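Local atomic coordinates of putative nucleoprotein (PDB entry 4EWC), a protein that encapsidates the negative-strand viral RNA, shielding it from nucleases and forming the ribonucleoprotein that serves as template for transcription and replication. Residues I165-E168 against G169-S172; A231-R234 against Q235-K239; G278-M281 against M282-G286. One frame throughout, in Å; residues are numbered along the deposited sequence.

Contact 1. Residues I165-E168 against G169-S172; sequences ILSE and GEMS
Ser167 and Glu170 grip each other through two reciprocal hydrogen bonds. Ser167 OG accepts from Glu170 N at 3.0 Å. In return, Ser167 N gives its hydrogen to Glu170 OE1 at 2.7 Å, with a nearly straight N-H...O angle of 173°. The amide meets OE1 on the anti side of the carboxylate, 22° out of its plane. Ser167 places OG between its own N and carbonyl carbon (chi1 77°), which turns the hydroxyl over the start of the helix. The Glu170 chain is extended beyond CG and runs back past the serine, with CG passing beside Ser167 OG.

Glu168 O accepts weakly from Met171 N and Ser172 N. Ser172 OG and Ser172 N both donate to Gly169 O from the same face of its plane.

The apolar part is small. Leu166 CD1 meets Met171 CG, the latter a selenomethionine, at 3.7 Å, and the two chains cross at a slant. Beyond CG, Met171 turns from Leu166 to pack on Thr159 and Phe162 of helix 142-162 and on Met398 of helix 394-402. Ser172 is also bonded through its backbone to Lys429.

Ser167 is the N-cap of the short helix 168-171, and its exchange with Glu170 is a capping box, the classic N-terminal stop signal of a helix.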
ATOM      1  N   ILE A 165     -24.360   7.230  36.021  1.00 59.17           N
ATOM      2  CA  ILE A 165     -23.206   6.398  36.320  1.00 57.54           C
ATOM      3  C   ILE A 165     -21.906   7.086  35.941  1.00 59.54           C
ATOM      4  O   ILE A 165     -20.889   6.915  36.604  1.00 61.36           O
ATOM      5  CB  ILE A 165     -23.316   5.076  35.533  1.00 58.52           C
ATOM      6  CG1 ILE A 165     -24.515   4.276  36.023  1.00 57.90           C
ATOM      7  CG2 ILE A 165     -22.070   4.250  35.694  1.00 60.88           C
ATOM      8  CD1 ILE A 165     -24.452   3.968  37.519  1.00 61.47           C
ATOM      9  N   LEU A 166     -21.959   7.851  34.859  1.00 58.80           N
ATOM     10  CA  LEU A 166     -20.780   8.425  34.252  1.00 56.02           C
ATOM     11  C   LEU A 166     -20.925   9.910  34.168  1.00 56.84           C
ATOM     12  O   LEU A 166     -22.019  10.439  34.172  1.00 58.86           O
ATOM     13  CB  LEU A 166     -20.582   7.923  32.818  1.00 61.29           C
ATOM     14  CG  LEU A 166     -20.429   6.436  32.501  1.00 61.39           C
ATOM     15  CD1 LEU A 166     -19.971   6.288  31.055  1.00 56.88           C
ATOM     16  CD2 LEU A 166     -19.468   5.767  33.468  1.00 55.40           C
ATOM     17  N   SER A 167     -19.789  10.579  34.067  1.00 64.68           N
ATOM     18  CA  SER A 167     -19.766  12.004  33.841  1.00 59.03           C
ATOM     19  C   SER A 167     -19.997  12.236  32.371  1.00 59.25           C
ATOM     20  O   SER A 167     -20.144  11.301  31.582  1.00 54.50           O
ATOM     21  CB  SER A 167     -18.407  12.575  34.207  1.00 56.98           C
ATOM     22  OG  SER A 167     -17.460  12.282  33.190  1.00 60.83           O
ATOM     23  N   GLU A 168     -19.987  13.507  32.014  1.00 61.26           N
ATOM     24  CA  GLU A 168     -20.143  13.934  30.644  1.00 63.43           C
ATOM     25  C   GLU A 168     -18.880  13.624  29.846  1.00 62.40           C
ATOM     26  O   GLU A 168     -18.941  13.070  28.747  1.00 61.42           O
ATOM     27  CB  GLU A 168     -20.412  15.442  30.634  1.00 69.01           C
ATOM     28  CG  GLU A 168     -20.283  16.099  29.281  1.00 67.21           C
ATOM     29  CD  GLU A 168     -21.510  15.912  28.425  1.00 68.60           C
ATOM     30  OE1 GLU A 168     -22.321  15.008  28.721  1.00 69.09           O
ATOM     31  OE2 GLU A 168     -21.671  16.682  27.455  1.00 71.16           O
ATOM     32  N   GLY A 169     -17.735  13.996  30.410  1.00 59.11           N
ATOM     33  CA  GLY A 169     -16.469  13.834  29.730  1.00 57.86           C
ATOM     34  C   GLY A 169     -16.182  12.368  29.483  1.00 58.63           C
ATOM     35  O   GLY A 169     -15.612  12.001  28.454  1.00 54.98           O
ATOM     36  N   GLU A 170     -16.586  11.540  30.442  1.00 56.58           N
ATOM     37  CA  GLU A 170     -16.398  10.102  30.369  1.00 55.78           C
ATOM     38  C   GLU A 170     -17.121   9.485  29.160  1.00 54.48           C
ATOM     39  O   GLU A 170     -16.559   8.635  28.460  1.00 51.39           O
ATOM     40  CB  GLU A 170     -16.832   9.438  31.681  1.00 57.72           C
ATOM     41  CG  GLU A 170     -15.835   9.683  32.797  1.00 62.85           C
ATOM     42  CD  GLU A 170     -16.286   9.234  34.189  1.00 63.83           C
ATOM     43  OE1 GLU A 170     -17.504   9.220  34.478  1.00 59.64           O
ATOM     44  OE2 GLU A 170     -15.390   8.908  35.001  1.00 61.29           O
HETATM   45  N   MSE A 171     -18.348   9.924  28.903  1.00 56.13           N
HETATM   46  CA  MSE A 171     -19.084   9.406  27.771  1.00 50.99           C
HETATM   47  C   MSE A 171     -18.486   9.851  26.430  1.00 51.72           C
HETATM   48  O   MSE A 171     -18.803   9.289  25.390  1.00 52.42           O
HETATM   49  CB  MSE A 171     -20.565   9.761  27.864  1.00 51.19           C
HETATM   50  CG  MSE A 171     -21.372   8.733  28.631  1.00 57.37           C
HETATM   51 SE   MSE A 171     -23.246   9.221  29.183  0.73 59.20          SE
HETATM   52  CE  MSE A 171     -23.906   9.883  27.449  1.00 55.88           C
ATOM     53  N   SER A 172     -17.621  10.858  26.443  1.00 51.61           N
ATOM     54  CA  SER A 172     -16.976  11.298  25.204  1.00 53.60           C
ATOM     55  C   SER A 172     -15.692  10.493  24.917  1.00 52.21           C
ATOM     56  O   SER A 172     -15.052  10.652  23.871  1.00 51.74           O
ATOM     57  CB  SER A 172     -16.695  12.818  25.225  1.00 53.23           C
ATOM     58  OG  SER A 172     -15.753  13.158  26.219  1.00 58.86           O
TER

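Contact 2. Residues A231-R234 against Q235-K239; sequences AAFR and QSRPK
Residues 231-239 form the last turn of helix 226-236 and its exit, with Gln235 N bonded to Ala231 O, Ser236 N to Ala232 O and Arg237 N to Phe233 O, before Arg237 leaves helical angles. Ser236 also turns its hydroxyl back, and OG donates to Ala232 O at 2.7 Å. That carbonyl therefore holds two donors of one residue, reaching it from opposite faces of its plane.

Arg237 and Arg234 carry much of the side-chain contact. The CG of Arg237 sits between backbone N and carbonyl carbon (chi1 62°), and from there the chain runs extended past the Phe233 ring and beside Arg234. Its CD lies over one face of the Phe233 ring, 4.0 Å from the centroid, in a CH-pi contact. The guanidinium plane is turned 63° to the ring. Arg234 runs alongside, pointing the same way, and its CD sits over one face of the Arg237 guanidinium. The two guanidinium planes are only 13° apart, and Arg234 NE is 3.8 Å from Arg237 NH2. These like charges have acidic partners: Asp188 for Arg234 and Glu253 for Arg237.

Arg237, Pro238 and Lys239 probably belong to a nuclear localization signal. Phe233 packs on Leu184 of helix 174-188, while Phe233, Ser236, Arg237 and Pro238 all lean on helix 142-162.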
ATOM      1  N   ALA A 231     -34.814  -2.990  30.907  1.00 52.97           N
ATOM      2  CA  ALA A 231     -36.129  -2.345  30.928  1.00 51.10           C
ATOM      3  C   ALA A 231     -36.150  -0.998  30.206  1.00 50.68           C
ATOM      4  O   ALA A 231     -37.100  -0.693  29.477  1.00 53.26           O
ATOM      5  CB  ALA A 231     -36.621  -2.180  32.376  1.00 40.56           C
ATOM      6  N   ALA A 232     -35.098  -0.210  30.416  1.00 45.07           N
ATOM      7  CA  ALA A 232     -34.953   1.093  29.792  1.00 46.74           C
ATOM      8  C   ALA A 232     -34.845   0.937  28.283  1.00 52.93           C
ATOM      9  O   ALA A 232     -35.501   1.646  27.509  1.00 53.74           O
ATOM     10  CB  ALA A 232     -33.722   1.801  30.341  1.00 47.85           C
ATOM     11  N   PHE A 233     -34.018  -0.015  27.874  1.00 49.40           N
ATOM     12  CA  PHE A 233     -33.878  -0.371  26.471  1.00 55.12           C
ATOM     13  C   PHE A 233     -35.215  -0.830  25.841  1.00 49.68           C
ATOM     14  O   PHE A 233     -35.663  -0.255  24.850  1.00 53.26           O
ATOM     15  CB  PHE A 233     -32.771  -1.425  26.306  1.00 50.35           C
ATOM     16  CG  PHE A 233     -32.634  -1.947  24.905  1.00 50.09           C
ATOM     17  CD1 PHE A 233     -32.425  -1.074  23.852  1.00 47.24           C
ATOM     18  CD2 PHE A 233     -32.693  -3.319  24.642  1.00 49.29           C
ATOM     19  CE1 PHE A 233     -32.285  -1.554  22.558  1.00 55.51           C
ATOM     20  CE2 PHE A 233     -32.549  -3.811  23.350  1.00 49.72           C
ATOM     21  CZ  PHE A 233     -32.348  -2.935  22.303  1.00 53.13           C
ATOM     22  N   ARG A 234     -35.854  -1.842  26.425  1.00 52.04           N
ATOM     23  CA  ARG A 234     -37.103  -2.406  25.882  1.00 57.49           C
ATOM     24  C   ARG A 234     -38.249  -1.383  25.722  1.00 55.49           C
ATOM     25  O   ARG A 234     -39.135  -1.554  24.886  1.00 60.20           O
ATOM     26  CB  ARG A 234     -37.581  -3.565  26.751  1.00 54.79           C
ATOM     27  CG  ARG A 234     -36.599  -4.712  26.874  1.00 55.97           C
ATOM     28  CD  ARG A 234     -36.410  -5.414  25.551  1.00 59.12           C
ATOM     29  NE  ARG A 234     -35.331  -6.415  25.599  1.00 68.68           N
ATOM     30  CZ  ARG A 234     -35.513  -7.706  25.867  1.00 64.66           C
ATOM     31  NH1 ARG A 234     -36.730  -8.165  26.120  1.00 62.53           N
ATOM     32  NH2 ARG A 234     -34.479  -8.530  25.885  1.00 60.16           N
ATOM     33  N   GLN A 235     -38.226  -0.328  26.528  1.00 56.02           N
ATOM     34  CA  GLN A 235     -39.263   0.686  26.493  1.00 61.74           C
ATOM     35  C   GLN A 235     -38.908   1.829  25.582  1.00 60.97           C
ATOM     36  O   GLN A 235     -39.785   2.457  24.984  1.00 64.35           O
ATOM     37  CB  GLN A 235     -39.495   1.240  27.891  1.00 62.68           C
ATOM     38  CG  GLN A 235     -40.113   0.226  28.785  1.00 72.45           C
ATOM     39  CD  GLN A 235     -40.825   0.851  29.948  1.00 86.07           C
ATOM     40  OE1 GLN A 235     -40.693   2.054  30.201  1.00 82.67           O
ATOM     41  NE2 GLN A 235     -41.599   0.041  30.667  1.00 90.45           N
ATOM     42  N   SER A 236     -37.620   2.121  25.507  1.00 58.13           N
ATOM     43  CA  SER A 236     -37.160   3.242  24.715  1.00 53.93           C
ATOM     44  C   SER A 236     -37.109   2.929  23.241  1.00 50.48           C
ATOM     45  O   SER A 236     -37.216   3.835  22.429  1.00 50.16           O
ATOM     46  CB  SER A 236     -35.780   3.691  25.178  1.00 53.09           C
ATOM     47  OG  SER A 236     -35.830   4.142  26.519  1.00 58.65           O
ATOM     48  N   ARG A 237     -36.918   1.664  22.893  1.00 45.04           N
ATOM     49  CA  ARG A 237     -36.666   1.332  21.500  1.00 52.72           C
ATOM     50  C   ARG A 237     -37.931   1.456  20.633  1.00 53.87           C
ATOM     51  O   ARG A 237     -39.040   1.457  21.168  1.00 51.49           O
ATOM     52  CB  ARG A 237     -36.028  -0.055  21.397  1.00 55.04           C
ATOM     53  CG  ARG A 237     -36.889  -1.168  21.913  1.00 56.00           C
ATOM     54  CD  ARG A 237     -36.152  -2.481  21.886  1.00 55.97           C
ATOM     55  NE  ARG A 237     -37.054  -3.547  22.297  1.00 59.99           N
ATOM     56  CZ  ARG A 237     -36.754  -4.836  22.304  1.00 55.95           C
ATOM     57  NH1 ARG A 237     -35.552  -5.261  21.922  1.00 50.45           N
ATOM     58  NH2 ARG A 237     -37.666  -5.697  22.707  1.00 59.99           N
ATOM     59  N   PRO A 238     -37.767   1.577  19.298  1.00 54.44           N
ATOM     60  CA  PRO A 238     -38.960   1.819  18.479  1.00 55.91           C
ATOM     61  C   PRO A 238     -39.968   0.674  18.599  1.00 59.86           C
ATOM     62  O   PRO A 238     -39.576  -0.468  18.901  1.00 55.55           O
ATOM     63  CB  PRO A 238     -38.410   1.900  17.046  1.00 54.42           C
ATOM     64  CG  PRO A 238     -36.943   2.140  17.199  1.00 54.80           C
ATOM     65  CD  PRO A 238     -36.556   1.437  18.465  1.00 52.83           C
ATOM     66  N   LYS A 239     -41.249   0.998  18.402  1.00 55.84           N
ATOM     67  CA  LYS A 239     -42.311   0.002  18.443  1.00 58.17           C
ATOM     68  C   LYS A 239     -42.459  -0.612  17.060  1.00 56.44           C
ATOM     69  O   LYS A 239     -41.942  -0.081  16.081  1.00 56.72           O
ATOM     70  CB  LYS A 239     -43.631   0.640  18.861  1.00 63.96           C
ATOM     71  CG  LYS A 239     -43.654   1.279  20.256  1.00 61.74           C
ATOM     72  CD  LYS A 239     -43.588   0.232  21.362  1.00 65.01           C
ATOM     73  CE  LYS A 239     -42.321   0.419  22.204  1.00 74.29           C
ATOM     74  NZ  LYS A 239     -42.270  -0.427  23.433  1.00 75.54           N
TER

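Contact 3. Residues G278-M281 against M282-G286; sequences GVKM and MRTNG
Met281 and Met282, both selenomethionines, pack side by side at the middle of helix 279-284, a short helix that closes in a Schellman motif at Gly286. Their chains point the same way. The SE atom of Met281 touches Met282 CE at 3.4 Å. Met282 CG lies beside its own backbone N (chi1 -57°), and bends at chi2 and chi3 bring its methyl group round to its neighbour. Both chains are buried. Met281 packs on Phe107 and Ala111 of helix 96-114, and Met282 on Ala315 and Met319 of helix 315-326.

Val279 is the third main participant. It lies alongside Arg283, one turn on, and its CG1 sits over one face of the guanidinium, 3.4 Å from Arg283 NH1. Val279 also packs on Trp514 of the second subunit, so this turn touches the second subunit.

The backbone starts from Gly278, the N-cap, whose O accepts from Met282 N at 3.2 Å. Toward the other end the side chains join in. Thr284 OG1 and Thr284 N reach Lys280 O from opposite faces of its plane, with OG1 at 2.6 Å. Gly286 N bonds to Arg283 O as the chain turns with positive phi. The Asn285 side chain turns back to the helix, and its ND2 donates to Met281 O at 2.7 Å, with the oxygen 19° out of the amide plane.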
ATOM      1  N   GLY A 278      -9.221 -14.799  14.681  1.00 44.68           N
ATOM      2  CA  GLY A 278      -9.880 -16.087  14.707  1.00 47.37           C
ATOM      3  C   GLY A 278      -9.054 -17.201  14.078  1.00 53.79           C
ATOM      4  O   GLY A 278      -9.592 -18.267  13.794  1.00 55.47           O
ATOM      5  N   VAL A 279      -7.754 -16.964  13.879  1.00 55.30           N
ATOM      6  CA  VAL A 279      -6.840 -17.969  13.309  1.00 53.35           C
ATOM      7  C   VAL A 279      -6.886 -19.282  14.080  1.00 56.32           C
ATOM      8  O   VAL A 279      -7.007 -20.356  13.500  1.00 58.63           O
ATOM      9  CB  VAL A 279      -5.358 -17.541  13.365  1.00 47.46           C
ATOM     10  CG1 VAL A 279      -4.508 -18.565  12.612  1.00 60.11           C
ATOM     11  CG2 VAL A 279      -5.157 -16.180  12.779  1.00 48.22           C
ATOM     12  N   LYS A 280      -6.756 -19.178  15.394  1.00 53.51           N
ATOM     13  CA  LYS A 280      -6.782 -20.336  16.260  1.00 58.20           C
ATOM     14  C   LYS A 280      -8.044 -21.166  16.076  1.00 59.62           C
ATOM     15  O   LYS A 280      -7.988 -22.384  16.094  1.00 64.06           O
ATOM     16  CB  LYS A 280      -6.649 -19.910  17.725  1.00 63.29           C
ATOM     17  CG  LYS A 280      -6.707 -21.069  18.708  1.00 66.98           C
ATOM     18  CD  LYS A 280      -5.897 -20.780  19.975  1.00 78.78           C
ATOM     19  CE  LYS A 280      -5.964 -21.945  20.951  1.00 87.80           C
ATOM     20  NZ  LYS A 280      -5.456 -23.229  20.365  1.00 93.04           N
HETATM   21  N   MSE A 281      -9.182 -20.509  15.902  1.00 56.22           N
HETATM   22  CA  MSE A 281     -10.440 -21.220  15.779  1.00 56.50           C
HETATM   23  C   MSE A 281     -10.490 -22.009  14.485  1.00 60.27           C
HETATM   24  O   MSE A 281     -10.928 -23.159  14.464  1.00 63.21           O
HETATM   25  CB  MSE A 281     -11.619 -20.257  15.831  1.00 52.45           C
HETATM   26  CG  MSE A 281     -12.932 -20.901  15.451  1.00 53.13           C
HETATM   27 SE   MSE A 281     -14.293 -19.557  15.210  0.69 57.37          SE
HETATM   28  CE  MSE A 281     -13.100 -18.018  15.040  1.00 60.11           C
HETATM   29  N   MSE A 282     -10.051 -21.382  13.403  1.00 58.74           N
HETATM   30  CA  MSE A 282     -10.032 -22.046  12.112  1.00 56.87           C
HETATM   31  C   MSE A 282      -9.102 -23.255  12.178  1.00 61.12           C
HETATM   32  O   MSE A 282      -9.469 -24.350  11.727  1.00 60.22           O
HETATM   33  CB  MSE A 282      -9.588 -21.075  11.011  1.00 55.85           C
HETATM   34  CG  MSE A 282     -10.434 -19.825  10.915  1.00 53.67           C
HETATM   35 SE   MSE A 282     -12.251 -20.371  10.450  0.75 62.10          SE
HETATM   36  CE  MSE A 282     -13.138 -19.707  11.979  1.00 54.34           C
ATOM     37  N   ARG A 283      -7.910 -23.062  12.751  1.00 57.43           N
ATOM     38  CA  ARG A 283      -6.943 -24.158  12.872  1.00 60.66           C
ATOM     39  C   ARG A 283      -7.492 -25.320  13.707  1.00 60.32           C
ATOM     40  O   ARG A 283      -7.276 -26.485  13.372  1.00 66.55           O
ATOM     41  CB  ARG A 283      -5.590 -23.678  13.409  1.00 54.70           C
ATOM     42  CG  ARG A 283      -4.713 -22.975  12.372  1.00 58.78           C
ATOM     43  CD  ARG A 283      -3.433 -22.410  12.986  1.00 59.40           C
ATOM     44  NE  ARG A 283      -2.544 -21.830  11.978  1.00 63.87           N
ATOM     45  CZ  ARG A 283      -1.723 -20.803  12.203  1.00 70.67           C
ATOM     46  NH1 ARG A 283      -1.679 -20.235  13.407  1.00 66.52           N
ATOM     47  NH2 ARG A 283      -0.952 -20.336  11.221  1.00 65.76           N
ATOM     48  N   THR A 284      -8.229 -24.993  14.761  1.00 55.73           N
ATOM     49  CA  THR A 284      -8.784 -25.971  15.691  1.00 58.86           C
ATOM     50  C   THR A 284      -9.926 -26.736  15.047  1.00 61.95           C
ATOM     51  O   THR A 284     -10.294 -27.823  15.490  1.00 63.66           O
ATOM     52  CB  THR A 284      -9.310 -25.258  16.965  1.00 63.42           C
ATOM     53  OG1 THR A 284      -8.244 -24.516  17.562  1.00 66.56           O
ATOM     54  CG2 THR A 284      -9.853 -26.232  17.990  1.00 63.38           C
ATOM     55  N   ASN A 285     -10.493 -26.163  13.993  1.00 62.74           N
ATOM     56  CA  ASN A 285     -11.572 -26.826  13.274  1.00 60.70           C
ATOM     57  C   ASN A 285     -11.078 -27.466  11.984  1.00 59.44           C
ATOM     58  O   ASN A 285     -11.859 -28.025  11.221  1.00 56.16           O
ATOM     59  CB  ASN A 285     -12.721 -25.857  13.004  1.00 63.19           C
ATOM     60  CG  ASN A 285     -13.539 -25.566  14.249  1.00 63.81           C
ATOM     61  OD1 ASN A 285     -14.672 -26.035  14.385  1.00 65.05           O
ATOM     62  ND2 ASN A 285     -12.959 -24.799  15.175  1.00 60.50           N
ATOM     63  N   GLY A 286      -9.773 -27.382  11.752  1.00 59.05           N
ATOM     64  CA  GLY A 286      -9.169 -28.041  10.619  1.00 60.05           C
ATOM     65  C   GLY A 286      -9.282 -27.268   9.328  1.00 61.39           C
ATOM     66  O   GLY A 286      -9.254 -27.850   8.238  1.00 61.05           O
TER

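All three contacts are local, within or at the ends of helices, and each is partly buried. Contact 1 marks the start of a helix, contact 2 the end of one, and contact 3 spans both ends of a very short one. Contacts 1 and 2 lie on the same side of the chain's centre, their own centres 22 Å apart, and both pack on helix 142-162. Contact 3 is on the opposite side of it, nearer the chain centre and touched by the second subunit. The chemistry differs accordingly. A serine hydroxyl and a glutamate carboxylate form the capping box of contact 1. Arginines with acidic partners dominate contact 2. Buried selenomethionines and side-chain bonds to backbone carbonyls share contact 3.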